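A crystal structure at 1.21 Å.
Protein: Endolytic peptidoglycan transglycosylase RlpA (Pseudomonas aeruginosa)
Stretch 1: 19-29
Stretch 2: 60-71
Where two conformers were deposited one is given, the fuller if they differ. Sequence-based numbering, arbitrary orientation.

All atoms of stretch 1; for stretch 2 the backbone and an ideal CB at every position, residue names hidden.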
# COMPACT_ATOMS: atom_id res chain seq x y z
N LEU A 19 8.93 -0.68 -6.50
CA LEU A 19 8.70 -2.04 -6.97
C LEU A 19 7.40 -2.59 -6.42
O LEU A 19 6.59 -3.16 -7.16
CB LEU A 19 9.87 -2.93 -6.60
CG LEU A 19 9.74 -4.40 -7.00
CD1 LEU A 19 9.54 -4.53 -8.51
CD2 LEU A 19 10.95 -5.20 -6.56
N LEU A 20 7.17 -2.42 -5.11
CA LEU A 20 5.92 -2.89 -4.53
C LEU A 20 4.73 -2.16 -5.16
O LEU A 20 3.71 -2.79 -5.46
CB LEU A 20 5.92 -2.72 -3.01
CG LEU A 20 4.62 -3.16 -2.32
CD1 LEU A 20 4.28 -4.61 -2.63
CD2 LEU A 20 4.70 -2.93 -0.83
N LYS A 21 4.85 -0.85 -5.37
CA LYS A 21 3.78 -0.11 -6.03
C LYS A 21 3.45 -0.71 -7.40
O LYS A 21 2.27 -0.92 -7.73
CB LYS A 21 4.15 1.37 -6.16
CG LYS A 21 3.24 2.15 -7.09
CD LYS A 21 3.64 3.61 -7.12
CE LYS A 21 2.83 4.38 -8.16
NZ LYS A 21 3.29 5.80 -8.26
N ALA A 22 4.47 -0.99 -8.20
CA ALA A 22 4.24 -1.57 -9.52
C ALA A 22 3.57 -2.93 -9.43
O ALA A 22 2.63 -3.22 -10.18
CB ALA A 22 5.56 -1.66 -10.30
N LYS A 23 4.03 -3.79 -8.50
CA LYS A 23 3.41 -5.10 -8.36
C LYS A 23 1.96 -5.00 -7.91
O LYS A 23 1.10 -5.75 -8.38
CB LYS A 23 4.22 -5.96 -7.38
CG LYS A 23 5.61 -6.34 -7.88
CD LYS A 23 6.33 -7.22 -6.88
CE LYS A 23 7.65 -7.73 -7.43
NZ LYS A 23 8.51 -8.29 -6.35
N LEU A 24 1.67 -4.08 -6.99
CA LEU A 24 0.30 -3.93 -6.51
C LEU A 24 -0.65 -3.52 -7.62
O LEU A 24 -1.83 -3.90 -7.61
CB LEU A 24 0.24 -2.93 -5.36
CG LEU A 24 0.76 -3.44 -4.02
CD1 LEU A 24 1.00 -2.27 -3.06
CD2 LEU A 24 -0.23 -4.43 -3.42
N SER A 25 -0.17 -2.74 -8.58
CA SER A 25 -1.02 -2.35 -9.70
C SER A 25 -1.52 -3.55 -10.49
O SER A 25 -2.55 -3.45 -11.16
CB SER A 25 -0.27 -1.36 -10.60
OG SER A 25 -0.03 -0.15 -9.90
N GLY A 26 -0.83 -4.68 -10.41
CA GLY A 26 -1.30 -5.89 -11.06
C GLY A 26 -2.32 -6.69 -10.29
O GLY A 26 -2.86 -7.66 -10.82
N VAL A 27 -2.62 -6.29 -9.05
CA VAL A 27 -3.53 -7.05 -8.21
C VAL A 27 -4.76 -6.26 -7.77
O VAL A 27 -5.76 -6.88 -7.37
CB VAL A 27 -2.82 -7.68 -6.99
CG1 VAL A 27 -1.64 -8.53 -7.45
CG2 VAL A 27 -2.38 -6.62 -6.01
N THR A 28 -4.75 -4.93 -7.86
CA THR A 28 -5.89 -4.10 -7.52
C THR A 28 -6.07 -3.04 -8.59
O THR A 28 -5.10 -2.61 -9.22
CB THR A 28 -5.72 -3.40 -6.15
OG1 THR A 28 -6.86 -2.57 -5.88
CG2 THR A 28 -4.45 -2.54 -6.12
N ALA A 29 -7.32 -2.62 -8.78
CA ALA A 29 -7.65 -1.46 -9.60
C ALA A 29 -7.66 -0.16 -8.81
O ALA A 29 -7.77 0.91 -9.42
CB ALA A 29 -9.01 -1.67 -10.26
N UNK A 60 -11.68 -7.60 0.52
CA UNK A 60 -11.31 -8.40 -0.64
C UNK A 60 -9.97 -7.97 -1.21
O UNK A 60 -9.23 -8.80 -1.75
CB UNK A 60 -12.39 -8.30 -1.72
N UNK A 61 -9.64 -6.68 -1.10
CA UNK A 61 -8.34 -6.20 -1.55
C UNK A 61 -7.23 -6.74 -0.67
O UNK A 61 -6.17 -7.15 -1.16
CB UNK A 61 -8.31 -4.67 -1.56
N UNK A 62 -7.45 -6.75 0.65
CA UNK A 62 -6.50 -7.39 1.56
C UNK A 62 -6.26 -8.84 1.17
O UNK A 62 -5.11 -9.30 1.12
CB UNK A 62 -7.00 -7.31 3.00
N UNK A 63 -7.34 -9.57 0.88
CA UNK A 63 -7.22 -10.96 0.45
C UNK A 63 -6.36 -11.08 -0.80
O UNK A 63 -5.47 -11.93 -0.88
CB UNK A 63 -8.60 -11.56 0.19
N UNK A 64 -6.61 -10.23 -1.80
CA UNK A 64 -5.86 -10.32 -3.05
C UNK A 64 -4.38 -10.05 -2.84
O UNK A 64 -3.52 -10.68 -3.46
CB UNK A 64 -6.42 -9.34 -4.08
N UNK A 65 -4.06 -9.10 -1.95
CA UNK A 65 -2.67 -8.79 -1.66
C UNK A 65 -1.98 -9.97 -0.99
O UNK A 65 -0.83 -10.31 -1.31
CB UNK A 65 -2.57 -7.55 -0.77
N UNK A 66 -2.68 -10.65 -0.07
CA UNK A 66 -2.11 -11.82 0.57
C UNK A 66 -1.94 -12.98 -0.41
O UNK A 66 -0.92 -13.68 -0.36
CB UNK A 66 -2.99 -12.25 1.75
N UNK A 67 -2.91 -13.20 -1.30
CA UNK A 67 -2.77 -14.24 -2.32
C UNK A 67 -1.51 -14.00 -3.15
O UNK A 67 -0.78 -14.94 -3.48
CB UNK A 67 -4.00 -14.28 -3.22
N UNK A 68 -1.25 -12.74 -3.49
CA UNK A 68 -0.08 -12.38 -4.29
C UNK A 68 1.20 -12.37 -3.48
O UNK A 68 2.27 -12.13 -4.05
CB UNK A 68 -0.29 -11.01 -4.93
N UNK A 69 1.12 -12.60 -2.17
CA UNK A 69 2.29 -12.65 -1.29
C UNK A 69 3.07 -11.34 -1.32
O UNK A 69 4.30 -11.32 -1.35
CB UNK A 69 3.21 -13.81 -1.69
N UNK A 70 2.34 -10.22 -1.29
CA UNK A 70 2.96 -8.91 -1.43
C UNK A 70 3.12 -8.16 -0.12
O UNK A 70 3.73 -7.08 -0.12
CB UNK A 70 2.14 -8.06 -2.40
N UNK A 71 2.63 -8.69 0.99
CA UNK A 71 2.82 -8.05 2.27
C UNK A 71 1.58 -8.17 3.12
O UNK A 71 0.63 -8.86 2.77
CB UNK A 71 3.20 -6.58 2.09

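Position 60 lies in a helix, and its ideal CB has nothing of stretch 1 within 5.5 Å, so almost any helix-compatible residue would suit; it is R60. At position 61, CA-to-CB runs sideways and the ideal CB lies 5.0 Å from T28 OG1, leaving room for a small or medium side chain. The residue is T61: its CG2 comes 4.1 Å from T28 OG1, and a water bridges the two threonines, 2.7 Å from T61 OG1, to which it donates, and 2.8 Å from T28 OG1.

Positions 62 and 63 are helical and out of reach of stretch 1, which therefore sets no preference; they are Q62 and D63.

Position 64 points toward stretch 1, with its ideal CB 4.2 Å from V27 O. A small residue would suit this close approach, and a polar one could exploit the carbonyl directly or through water. S64 does the latter: a water donates to V27 O at 3.0 Å and makes a weak hydrogen bond to S64 OG at 3.2 Å.

At position 65 the ideal CB points sideways, 4.7 Å from L24 CD2 and 5.3 Å from V27 CG2. These methyls favour an aliphatic residue such as leucine, isoleucine, valine or methionine. I65 sends CG1 to 3.8 Å from L24 CD2 and 4.4 Å from V27 CG2.

Positions 66 and 67 are out of reach; they are R66 and V67. Position 68 points toward stretch 1, its ideal CB already 3.8 Å from V27 CG1, which makes alanine or another small residue an economical choice. In A68 the methyl alone completes this contact.

Position 69 has phi/psi of 60/42 and closes the helix in a Schellman motif. Glycine is the usual choice at such positive phi, with asparagine a common alternative; here it is N69, clear of stretch 1.

Position 70 points toward stretch 1, its ideal CB 4.1 Å from L20 CD1 and 4.5 Å from L24 CD2. A sizeable aliphatic side chain suits this leucine-lined site, leucine or methionine especially. L70, with 106 Å² covered by stretch 1, is the largest contributor on its side. With chi angles m and t, it places CD1 3.9 Å from L24 CD2 and 4.2 Å from V27 CG1, while CD2 lies 3.8 Å from K23 CD.

Position 71 has phi/psi of 141/-173, where a CB would jam against the preceding carbonyl O. The backbone itself calls for glycine, and the residue is G71.

Stretch 2, residues 60-71: RTQDSIRVANLG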
# COMPACT_ATOMS: atom_id res chain seq x y z
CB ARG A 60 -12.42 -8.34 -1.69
CG ARG A 60 -13.63 -9.17 -1.28
CD ARG A 60 -14.65 -9.25 -2.39
NE ARG A 60 -15.31 -7.96 -2.58
CZ ARG A 60 -16.47 -7.63 -2.03
NH1 ARG A 60 -17.00 -6.44 -2.26
NH2 ARG A 60 -17.10 -8.49 -1.24
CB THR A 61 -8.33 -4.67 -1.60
OG1 THR A 61 -9.40 -4.21 -2.44
CG2 THR A 61 -7.02 -4.14 -2.15
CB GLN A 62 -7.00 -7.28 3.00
CG GLN A 62 -6.96 -5.86 3.55
CD GLN A 62 -7.50 -5.78 4.97
OE1 GLN A 62 -8.68 -6.04 5.21
NE2 GLN A 62 -6.64 -5.44 5.92
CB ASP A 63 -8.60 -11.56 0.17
CG ASP A 63 -9.47 -11.69 1.42
OD1 ASP A 63 -8.98 -11.51 2.55
OD2 ASP A 63 -10.67 -11.98 1.23
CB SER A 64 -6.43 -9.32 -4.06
OG SER A 64 -7.77 -9.63 -4.37
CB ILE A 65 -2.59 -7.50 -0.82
CG1 ILE A 65 -3.03 -6.30 -1.66
CG2 ILE A 65 -1.20 -7.33 -0.23
CD1 ILE A 65 -3.42 -5.07 -0.85
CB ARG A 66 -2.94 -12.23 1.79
CG ARG A 66 -2.88 -11.23 2.94
CD ARG A 66 -3.32 -11.86 4.25
NE ARG A 66 -3.04 -10.98 5.39
CZ ARG A 66 -3.91 -10.11 5.89
NH1 ARG A 66 -5.12 -9.99 5.36
NH2 ARG A 66 -3.57 -9.35 6.92
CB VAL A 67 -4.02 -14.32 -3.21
CG1 VAL A 67 -3.77 -15.19 -4.46
CG2 VAL A 67 -5.19 -14.86 -2.43
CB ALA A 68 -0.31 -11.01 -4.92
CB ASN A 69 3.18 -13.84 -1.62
CG ASN A 69 4.12 -14.20 -0.49
OD1 ASN A 69 3.83 -13.92 0.67
ND2 ASN A 69 5.24 -14.82 -0.82
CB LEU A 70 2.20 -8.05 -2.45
CG LEU A 70 2.35 -8.51 -3.91
CD1 LEU A 70 1.48 -7.68 -4.83
CD2 LEU A 70 3.81 -8.43 -4.34
O HOH W 1 -8.04 -6.61 -5.51
O HOH W 2 -8.86 -4.31 -5.10
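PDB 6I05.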